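Local coordinates for Blr6230 protein (Bradyrhizobium diazoefficiens USDA 110, PDB 5NGG) that is a subclass B3 metallo-beta-lactamase, a zinc enzyme that probably hydrolyses beta-lactam antibiotics, at residues Gln42-Ile47 with Ile235-Gly240; Gly54-Val59 with Glu244-Gln249; Leu198-Gly203 with Ala228-Met233; Asn208-Gln213 with Ala217-Asp222. All coordinates share one frame; numbering follows the deposited sequence. Where two conformers were deposited one is given.

Contact 1 (Gln42-Ile47 with Ile235-Gly240); sequences QLIDNI and IDVLLG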
# COMPACT_ATOMS: atom_id res chain seq x y z
N GLN A 42 9.24 14.53 -5.28
CA GLN A 42 8.41 15.12 -4.22
C GLN A 42 6.97 15.20 -4.74
O GLN A 42 6.70 15.90 -5.71
CB GLN A 42 8.94 16.52 -3.85
CG GLN A 42 8.18 17.13 -2.68
CD GLN A 42 8.63 18.54 -2.37
OE1 GLN A 42 9.35 19.17 -3.15
NE2 GLN A 42 8.19 19.06 -1.24
N LEU A 43 6.06 14.48 -4.09
CA LEU A 43 4.68 14.35 -4.55
C LEU A 43 3.81 15.49 -3.98
O LEU A 43 3.16 16.22 -4.75
CB LEU A 43 4.20 12.93 -4.21
CG LEU A 43 2.86 12.52 -4.78
CD1 LEU A 43 2.78 10.98 -4.89
CD2 LEU A 43 1.70 13.04 -3.92
N ILE A 44 3.76 15.63 -2.66
CA ILE A 44 3.09 16.78 -2.02
C ILE A 44 3.73 16.98 -0.65
O ILE A 44 3.92 16.03 0.09
CB ILE A 44 1.56 16.61 -1.92
CG1 ILE A 44 0.91 17.91 -1.45
CG2 ILE A 44 1.16 15.40 -1.05
CD1 ILE A 44 -0.60 17.96 -1.66
N ASP A 45 4.12 18.21 -0.36
CA ASP A 45 4.68 18.60 0.94
C ASP A 45 5.80 17.60 1.30
O ASP A 45 6.79 17.51 0.56
CB ASP A 45 3.55 18.72 1.97
CG ASP A 45 3.95 19.46 3.23
OD1 ASP A 45 5.10 19.97 3.34
OD2 ASP A 45 3.09 19.52 4.15
N ASN A 46 5.68 16.89 2.43
CA ASN A 46 6.73 16.01 2.92
C ASN A 46 6.59 14.55 2.49
O ASN A 46 7.23 13.69 3.07
CB ASN A 46 6.87 16.14 4.44
CG ASN A 46 5.64 15.78 5.22
OD1 ASN A 46 4.50 15.97 4.77
ND2 ASN A 46 5.86 15.33 6.46
N ILE A 47 5.79 14.28 1.46
CA ILE A 47 5.58 12.95 0.89
C ILE A 47 6.33 12.86 -0.44
O ILE A 47 6.07 13.65 -1.36
CB ILE A 47 4.09 12.62 0.68
CG1 ILE A 47 3.30 12.70 1.98
CG2 ILE A 47 3.96 11.24 0.03
CD1 ILE A 47 1.81 12.58 1.81
N ILE A 235 -11.31 12.85 2.00
CA ILE A 235 -9.89 12.72 1.59
C ILE A 235 -9.63 13.56 0.37
O ILE A 235 -10.31 13.42 -0.65
CB ILE A 235 -9.54 11.24 1.29
CG1 ILE A 235 -9.62 10.40 2.57
CG2 ILE A 235 -8.19 11.07 0.58
CD1 ILE A 235 -8.64 10.75 3.68
N ASP A 236 -8.62 14.43 0.46
CA ASP A 236 -8.22 15.31 -0.64
C ASP A 236 -7.28 14.65 -1.66
O ASP A 236 -7.38 14.94 -2.85
CB ASP A 236 -7.52 16.55 -0.08
CG ASP A 236 -8.44 17.40 0.79
OD1 ASP A 236 -9.31 18.05 0.20
OD2 ASP A 236 -8.27 17.41 2.04
N VAL A 237 -6.37 13.80 -1.16
CA VAL A 237 -5.29 13.22 -1.96
C VAL A 237 -5.33 11.71 -1.78
O VAL A 237 -4.98 11.21 -0.71
CB VAL A 237 -3.92 13.76 -1.51
CG1 VAL A 237 -2.78 13.08 -2.27
CG2 VAL A 237 -3.84 15.27 -1.70
N LEU A 238 -5.71 10.99 -2.83
CA LEU A 238 -5.70 9.54 -2.84
C LEU A 238 -4.33 9.04 -3.28
O LEU A 238 -3.87 9.36 -4.38
CB LEU A 238 -6.73 8.99 -3.80
CG LEU A 238 -6.76 7.46 -3.91
CD1 LEU A 238 -7.10 6.81 -2.57
CD2 LEU A 238 -7.73 7.03 -5.01
N LEU A 239 -3.71 8.21 -2.44
CA LEU A 239 -2.49 7.47 -2.78
C LEU A 239 -2.80 6.00 -2.56
O LEU A 239 -3.83 5.60 -2.04
CB LEU A 239 -1.30 7.95 -1.95
CG LEU A 239 -0.96 9.43 -2.06
CD1 LEU A 239 0.19 9.81 -1.15
CD2 LEU A 239 -0.60 9.79 -3.48
N GLY A 240 -1.87 5.13 -2.96
CA GLY A 240 -2.06 3.71 -2.82
C GLY A 240 -0.79 2.95 -3.11
O GLY A 240 0.23 3.53 -3.47
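Leu239 carries most of the contact with Leu43 and Ile47, and its side chain can be followed outward atom by atom. CB and CG form a stem that reaches no atom of the opposite segment within contact distance. CG stands anti to the carbonyl carbon (chi1 -58°), which sends the fork of the leucine across the gap. There the two methyls part company. CD2 faces both prongs of Leu43, 3.9 Å from its CD1 and 4.0 Å from its CD2, the two leucines running past one another in opposite directions. CD1 goes instead to CG2 of Ile47, at 4.2 Å. Two residues earlier in the strand, CG2 of Val237 meets CD1 of Ile44, also at 4.2 Å.

The two segments belong to different sheets, for Gln42-Ile44 lies on an edge strand of the seven-stranded sheet and Val237-Leu239 on an edge strand of the five-stranded one. The contact is therefore a piece of the interface in the alpha-beta/beta-alpha sandwich of the metallo-beta-lactamase fold. Leu43 and Ile44 both face Ile47 in a classic beta bulge, so the adjacent Leu43 and Ile44, together with Ile47 across the turn, all present side chains to strand 237-239. The Leu43 N to Ile47 O bond is 2.9 Å, whereas that from Ile44 N is weak. At the type II' turn, Gln42 NE2 binds Asp45 O at 2.8 Å, almost straight at 172°.

Since no hydrogen bond crosses between the segments and all five touching residues are buried, their mutual adhesion is dispersive and hydrophobic.

Contact 2 (Gly54-Val59 with Glu244-Gln249); sequences GIAVYV and EVYGMQ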
# COMPACT_ATOMS: atom_id res chain seq x y z
N GLY A 54 5.53 0.20 -11.24
CA GLY A 54 4.34 -0.57 -10.96
C GLY A 54 4.01 -0.79 -9.50
O GLY A 54 2.93 -1.30 -9.24
N ILE A 55 4.91 -0.41 -8.57
CA ILE A 55 4.68 -0.57 -7.13
C ILE A 55 5.06 0.76 -6.48
O ILE A 55 6.17 1.26 -6.67
CB ILE A 55 5.53 -1.71 -6.52
CG1 ILE A 55 5.08 -3.07 -7.08
CG2 ILE A 55 5.40 -1.68 -4.99
CD1 ILE A 55 6.02 -4.20 -6.78
N ALA A 56 4.13 1.33 -5.72
CA ALA A 56 4.34 2.64 -5.08
C ALA A 56 4.95 2.46 -3.70
O ALA A 56 4.44 1.68 -2.88
CB ALA A 56 3.00 3.36 -4.98
N VAL A 57 5.99 3.23 -3.43
CA VAL A 57 6.70 3.27 -2.14
C VAL A 57 6.89 4.74 -1.85
O VAL A 57 7.16 5.51 -2.79
CB VAL A 57 8.07 2.52 -2.22
CG1 VAL A 57 8.79 2.61 -0.87
CG2 VAL A 57 7.85 1.08 -2.65
N TYR A 58 6.81 5.13 -0.58
CA TYR A 58 6.93 6.54 -0.23
C TYR A 58 7.86 6.73 0.95
O TYR A 58 7.96 5.90 1.84
CB TYR A 58 5.57 7.16 0.13
CG TYR A 58 4.47 6.84 -0.85
CD1 TYR A 58 3.76 5.65 -0.75
CD2 TYR A 58 4.12 7.73 -1.86
CE1 TYR A 58 2.75 5.33 -1.65
CE2 TYR A 58 3.09 7.43 -2.75
CZ TYR A 58 2.42 6.23 -2.64
OH TYR A 58 1.40 5.95 -3.53
N VAL A 59 8.56 7.87 0.93
CA VAL A 59 9.25 8.44 2.11
C VAL A 59 8.45 9.63 2.61
O VAL A 59 8.00 10.49 1.83
CB VAL A 59 10.69 8.91 1.76
CG1 VAL A 59 11.33 9.69 2.91
CG2 VAL A 59 11.56 7.71 1.43
N GLU A 244 -1.31 2.75 -10.28
CA GLU A 244 -2.58 2.62 -10.97
C GLU A 244 -3.79 3.01 -10.12
O GLU A 244 -4.80 3.47 -10.67
CB GLU A 244 -2.72 1.18 -11.49
CG GLU A 244 -1.71 0.87 -12.59
CD GLU A 244 -0.40 0.23 -12.10
OE1 GLU A 244 0.01 0.34 -10.92
OE2 GLU A 244 0.25 -0.40 -12.96
N VAL A 245 -3.66 2.89 -8.79
CA VAL A 245 -4.75 3.26 -7.86
C VAL A 245 -5.18 4.72 -8.07
O VAL A 245 -6.35 5.05 -7.90
CB VAL A 245 -4.31 3.04 -6.38
CG1 VAL A 245 -5.22 3.72 -5.36
CG2 VAL A 245 -4.18 1.56 -6.06
N TYR A 246 -4.23 5.59 -8.42
CA TYR A 246 -4.47 7.02 -8.45
C TYR A 246 -3.91 7.69 -9.69
O TYR A 246 -3.78 8.90 -9.72
CB TYR A 246 -3.99 7.68 -7.15
CG TYR A 246 -2.52 7.53 -6.85
CD1 TYR A 246 -2.02 6.34 -6.32
CD2 TYR A 246 -1.62 8.56 -7.10
CE1 TYR A 246 -0.67 6.20 -6.04
CE2 TYR A 246 -0.27 8.42 -6.79
CZ TYR A 246 0.22 7.23 -6.28
OH TYR A 246 1.56 7.12 -5.98
N GLY A 247 -3.61 6.93 -10.74
CA GLY A 247 -3.14 7.52 -11.98
C GLY A 247 -1.90 8.38 -11.77
O GLY A 247 -1.82 9.49 -12.24
N MET A 248 -0.92 7.80 -11.07
CA MET A 248 0.27 8.55 -10.67
C MET A 248 1.02 9.21 -11.83
O MET A 248 1.36 10.38 -11.75
CB MET A 248 1.22 7.63 -9.89
CG MET A 248 2.47 8.32 -9.34
SD MET A 248 3.86 8.41 -10.49
CE MET A 248 4.35 6.68 -10.54
N GLN A 249 1.28 8.45 -12.89
CA GLN A 249 2.18 8.91 -13.93
C GLN A 249 1.57 10.12 -14.64
O GLN A 249 2.25 11.09 -14.99
CB GLN A 249 2.51 7.74 -14.88
CG GLN A 249 3.30 6.59 -14.25
CD GLN A 249 2.46 5.44 -13.62
OE1 GLN A 249 1.31 5.65 -13.09
NE2 GLN A 249 3.06 4.22 -13.60
O HOH W 1 1.40 -2.27 -11.11
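The phenol oxygen of Tyr58 is gripped from two directions: Tyr246 OH donates to Tyr58 OH at 2.7 Å, and Tyr58 OH in turn bonds to the carbonyl oxygen of Gly240. A buried hydroxyl thus serves as acceptor and donor at once. The two side chains come from opposite directions, with Tyr246 OH lying at the edge of the Tyr58 ring, close to its plane. Relative to the Tyr246 ring, Tyr58 OH lies obliquely, 3.3 Å from both its CE1 and CZ. Tyr246 reaches this point with CG between the backbone N and the carbonyl carbon (chi1 60°). Its oxygen also borders Ala56 CB, at 4.1 Å.

At the outer end of the contact the link is indirect. In the conformer given, a water appears to bridge Gly54 O (2.6 Å) and Glu244 OE2 (2.9 Å), but the bridge is doubtful because Glu244 has a second conformer and the water cannot serve every acceptor near it. Beyond Tyr246, Gly247 adopts positive phi and occupies the N-cap of the helix that begins at Met248.

Gly54 O also accepts a hydrogen bond from ND1 of His242, a ligand of one zinc ion together with Asp105 and His106. A backbone carbonyl holding the ND1-H of a zinc-bound histidine is a second-shell arrangement of the metallo-beta-lactamase active site.

Contact 3 (Leu198-Gly203 with Ala228-Met233); sequences LFFCSG and AKAKAM. With ZN (zinc ion), chain E; ACT (acetate ion), chain F.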
# COMPACT_ATOMS: atom_id res chain seq x y z
N LEU A 198 -4.83 10.03 2.01
CA LEU A 198 -5.00 8.63 2.39
C LEU A 198 -4.08 7.78 1.57
O LEU A 198 -4.20 7.72 0.34
CB LEU A 198 -6.44 8.15 2.21
CG LEU A 198 -6.76 6.79 2.86
CD1 LEU A 198 -6.78 6.91 4.37
CD2 LEU A 198 -8.05 6.22 2.33
N PHE A 199 -3.19 7.03 2.25
CA PHE A 199 -2.49 5.91 1.63
C PHE A 199 -3.47 4.73 1.72
O PHE A 199 -3.51 4.01 2.71
CB PHE A 199 -1.19 5.61 2.37
CG PHE A 199 -0.19 6.73 2.37
CD1 PHE A 199 -0.19 7.72 3.37
CD2 PHE A 199 0.80 6.80 1.41
CE1 PHE A 199 0.77 8.71 3.38
CE2 PHE A 199 1.74 7.80 1.41
CZ PHE A 199 1.72 8.76 2.40
N PHE A 200 -4.29 4.58 0.68
CA PHE A 200 -5.30 3.53 0.63
C PHE A 200 -4.57 2.19 0.49
O PHE A 200 -3.59 2.09 -0.24
CB PHE A 200 -6.25 3.80 -0.54
CG PHE A 200 -7.32 2.75 -0.71
CD1 PHE A 200 -8.24 2.54 0.29
CD2 PHE A 200 -7.39 1.96 -1.87
CE1 PHE A 200 -9.24 1.58 0.16
CE2 PHE A 200 -8.36 0.98 -1.99
CZ PHE A 200 -9.29 0.79 -0.99
N CYS A 201 -5.06 1.16 1.17
CA CYS A 201 -4.29 -0.07 1.25
C CYS A 201 -4.37 -1.01 0.09
O CYS A 201 -3.53 -1.90 0.03
CB CYS A 201 -4.63 -0.82 2.54
SG CYS A 201 -6.19 -1.68 2.52
N SER A 202 -5.38 -0.86 -0.75
CA SER A 202 -5.79 -1.75 -1.89
C SER A 202 -7.15 -2.35 -1.61
O SER A 202 -7.37 -2.86 -0.52
CB SER A 202 -4.88 -2.94 -2.20
OG SER A 202 -5.52 -3.70 -3.22
N GLY A 203 -7.99 -2.37 -2.64
CA GLY A 203 -9.27 -3.07 -2.59
C GLY A 203 -9.53 -3.98 -3.79
O GLY A 203 -10.70 -4.27 -4.08
N ALA A 228 -17.63 0.78 1.10
CA ALA A 228 -18.54 1.78 1.71
C ALA A 228 -17.78 2.79 2.56
O ALA A 228 -18.02 4.00 2.47
CB ALA A 228 -19.58 1.10 2.55
N LYS A 229 -16.86 2.30 3.38
CA LYS A 229 -16.04 3.16 4.24
C LYS A 229 -15.25 4.16 3.39
O LYS A 229 -15.24 5.36 3.68
CB LYS A 229 -15.10 2.31 5.09
CG LYS A 229 -14.13 3.07 5.99
CD LYS A 229 -13.31 2.09 6.81
CE LYS A 229 -12.23 2.76 7.62
NZ LYS A 229 -12.78 3.66 8.63
N ALA A 230 -14.64 3.68 2.32
CA ALA A 230 -13.86 4.53 1.44
C ALA A 230 -14.69 5.64 0.83
O ALA A 230 -14.24 6.79 0.77
CB ALA A 230 -13.20 3.68 0.37
N LYS A 231 -15.90 5.31 0.40
CA LYS A 231 -16.76 6.32 -0.22
C LYS A 231 -17.18 7.41 0.77
O LYS A 231 -17.55 8.52 0.35
CB LYS A 231 -17.99 5.67 -0.85
CG LYS A 231 -17.68 4.83 -2.07
CD LYS A 231 -18.96 4.30 -2.65
CE LYS A 231 -18.74 3.23 -3.68
NZ LYS A 231 -20.03 2.94 -4.37
N ALA A 232 -17.18 7.10 2.07
CA ALA A 232 -17.61 8.05 3.10
C ALA A 232 -16.49 8.90 3.69
O ALA A 232 -16.78 9.85 4.43
CB ALA A 232 -18.34 7.32 4.21
N MET A 233 -15.23 8.61 3.36
CA MET A 233 -14.11 9.32 3.96
C MET A 233 -13.83 10.63 3.25
O MET A 233 -13.84 10.69 2.04
CB MET A 233 -12.85 8.46 3.89
CG MET A 233 -12.90 7.23 4.79
SD MET A 233 -11.45 6.18 4.72
CE MET A 233 -10.41 7.42 5.43
ZN ZN E . -11.57 4.83 9.85
C ACT F . -2.83 -5.01 -5.15
O ACT F . -3.96 -4.50 -5.23
OXT ACT F . -2.03 -4.70 -4.22
CH3 ACT F . -2.44 -5.99 -6.23
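Leu198 and Met233 meet methyl to methyl, with their side chains crossing at about a right angle. Leu198 has CG anti to the backbone N (chi1 -168°), reaching toward the helix end with both branches: CD1 lies 3.8 Å from Met233 CE and CD2 4.1 Å from the same carbon. Met233 starts beside its own backbone N and runs extended until the last torsion, where chi3 of 66° folds CE round the sulfur and lays it against the leucine. SD itself is 4.2 Å from Leu198 CD2.

Phe200 is the looser partner. Its CE1 is 4.5 Å from Ala230 CB, which approaches the ring obliquely, while Ser202 N sits above one face of the same ring near its rim. The segments come from a beta-alpha-beta unit, strand 193-199 leading through helix 219-232 to the parallel neighbouring strand 237-239, and these apolar contacts join the C-terminal end of the helix and the residue after it to the end of strand 193-199 and the residue following.

Lys229, on the same helix, shows how conformation delivers a donor atom. Its first three torsions are all anti, and only the final bend at chi4, 64°, turns NZ onto the zinc ion at 2.1 Å; Glu158 and His172 complete the protein ligands. Such coordination uses the amine lone pair, consistent with a neutral lysine.

At the far end of Leu198-Gly203, Cys201 is joined by a disulfide to Cys181. Ser202 OG, anti to its main-chain nitrogen, donates to an acetate oxygen (ACT O) at 2.7 Å and accepts from Thr204 N; Thr204 OG1 also binds the acetate.

Contact 4 (Asn208-Gln213 with Ala217-Asp222); sequences NRLVGQ and AGIVDD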
# COMPACT_ATOMS: atom_id res chain seq x y z
N ASN A 208 -7.02 -13.29 -4.52
CA ASN A 208 -7.83 -13.83 -3.43
C ASN A 208 -9.01 -14.69 -3.90
O ASN A 208 -9.63 -14.43 -4.93
CB ASN A 208 -8.37 -12.71 -2.56
CG ASN A 208 -7.27 -12.03 -1.76
OD1 ASN A 208 -6.26 -12.66 -1.38
ND2 ASN A 208 -7.47 -10.77 -1.46
N ARG A 209 -9.29 -15.72 -3.11
CA ARG A 209 -10.46 -16.57 -3.30
C ARG A 209 -11.57 -16.03 -2.38
O ARG A 209 -11.37 -15.87 -1.18
CB ARG A 209 -10.12 -18.01 -2.92
CG ARG A 209 -9.03 -18.62 -3.78
CD ARG A 209 -8.92 -20.14 -3.60
NE ARG A 209 -8.73 -20.46 -2.19
CZ ARG A 209 -7.56 -20.47 -1.54
NH1 ARG A 209 -6.41 -20.32 -2.17
NH2 ARG A 209 -7.55 -20.69 -0.22
N LEU A 210 -12.72 -15.76 -2.97
CA LEU A 210 -13.87 -15.18 -2.27
C LEU A 210 -14.88 -16.19 -1.77
O LEU A 210 -15.60 -15.89 -0.80
CB LEU A 210 -14.56 -14.17 -3.20
CG LEU A 210 -13.66 -13.04 -3.74
CD1 LEU A 210 -14.44 -12.20 -4.72
CD2 LEU A 210 -13.10 -12.18 -2.61
N VAL A 211 -14.95 -17.33 -2.44
CA VAL A 211 -15.94 -18.37 -2.19
C VAL A 211 -15.25 -19.72 -2.34
O VAL A 211 -14.15 -19.80 -2.90
CB VAL A 211 -17.13 -18.27 -3.17
CG1 VAL A 211 -17.99 -17.04 -2.84
CG2 VAL A 211 -16.67 -18.23 -4.62
N GLY A 212 -15.91 -20.77 -1.86
CA GLY A 212 -15.37 -22.13 -1.92
C GLY A 212 -14.54 -22.38 -0.68
O GLY A 212 -15.08 -22.81 0.34
N GLN A 213 -13.24 -22.12 -0.80
CA GLN A 213 -12.32 -22.10 0.33
C GLN A 213 -11.78 -20.67 0.37
O GLN A 213 -10.71 -20.38 -0.19
CB GLN A 213 -11.19 -23.12 0.13
CG GLN A 213 -11.66 -24.57 0.13
N ALA A 217 -11.51 -16.18 6.51
CA ALA A 217 -12.91 -16.14 6.92
C ALA A 217 -13.41 -14.71 7.03
O ALA A 217 -12.82 -13.89 7.73
CB ALA A 217 -13.09 -16.86 8.25
N GLY A 218 -14.54 -14.44 6.38
CA GLY A 218 -15.18 -13.12 6.40
C GLY A 218 -14.68 -12.16 5.33
O GLY A 218 -15.05 -10.98 5.36
N ILE A 219 -13.91 -12.67 4.36
CA ILE A 219 -13.31 -11.82 3.34
C ILE A 219 -14.34 -11.01 2.54
O ILE A 219 -14.12 -9.83 2.28
CB ILE A 219 -12.36 -12.62 2.44
CG1 ILE A 219 -11.59 -11.71 1.49
CG2 ILE A 219 -13.07 -13.71 1.65
CD1 ILE A 219 -10.44 -12.41 0.79
N VAL A 220 -15.45 -11.64 2.13
CA VAL A 220 -16.43 -10.91 1.35
C VAL A 220 -17.00 -9.70 2.13
O VAL A 220 -17.11 -8.60 1.61
CB VAL A 220 -17.53 -11.86 0.82
CG1 VAL A 220 -18.71 -11.07 0.23
CG2 VAL A 220 -16.96 -12.84 -0.21
N ASP A 221 -17.42 -9.95 3.37
CA ASP A 221 -17.93 -8.89 4.23
C ASP A 221 -16.93 -7.77 4.41
O ASP A 221 -17.31 -6.59 4.37
CB ASP A 221 -18.38 -9.46 5.59
CG ASP A 221 -19.67 -10.25 5.51
OD1 ASP A 221 -20.61 -9.80 4.84
OD2 ASP A 221 -19.73 -11.30 6.16
N ASP A 222 -15.65 -8.12 4.59
CA ASP A 222 -14.60 -7.12 4.73
C ASP A 222 -14.52 -6.20 3.50
O ASP A 222 -14.50 -4.96 3.63
CB ASP A 222 -13.26 -7.79 5.04
CG ASP A 222 -13.12 -8.27 6.48
OD1 ASP A 222 -13.94 -7.94 7.38
OD2 ASP A 222 -12.09 -8.95 6.73
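Ile219 and Val220, the first two residues of helix 219-232, pack on Asn208, Arg209 and Leu210 of the loop that precedes it. This is a helix N-terminus folding back on its own incoming loop, within the crossover that follows strand 193-199. Gly218 holds the N-cap position at positive phi, and its carbonyl oxygen takes the first-turn bond from Asp222 N at 3.0 Å.

The apolar contacts centre on Ile219 and Leu210. Ile219 extends with CG1 opposite the main-chain nitrogen (chi1 -173°), carrying CD1 to within 3.9 Å of Asn208 CB; the same methyl lies 4.3 Å from CD2 of Leu210. Its other branch, CG2, is held over the loop backbone, 3.9 Å from Arg209 O. Leu210 lies against both helix residues, its CB 4.1 Å from Val220 CG2.

The side-chain hydrogen bonds lie within the loop or lead outside the contact, and none joins the two segments. Arg209 NE donates to Gln213 O at 2.8 Å, with an N-H...O angle of 149°; the acceptor lies close to the guanidinium plane and the donor in the carbonyl plane. A weak second bond from NH2 bites the same oxygen, closing the loop on itself. Asn208 spends its amide elsewhere: OD1 bonds to Tyr136, and ND2 to Tyr223 OH and the backbone carbonyl oxygen of His177, whose side chain binds zinc. The Asn208 side chain itself is about 7 Å from a zinc ion.

A carbonyl-methyl approach remains, the tightest across the segments: Leu210 O stands 3.4 Å from Val220 CG2.

Contacts 1, 2 and 3 form a continuous series through the protein, and contact 4 stands apart. Contacts 1 and 2, with centres 10 Å apart, also touch where Leu238 O lies 3.2 Å from Tyr246 CB. Contact 1 joins contact 3 through neighbouring strands: Leu239 N lies 2.9 Å from Leu198 O, and Leu239 O is equally far from Phe200 N. Phe199 also packs on Tyr58, tying contact 3 to contact 2. Contact 4 shares helix 219-232 with contact 3, yet their nearest atoms are about 7 Å apart. Contacts 2 and 4 approach the active-site zinc ligands from separate places, at His242 and His177, while Ser202 of contact 3 binds the acetate.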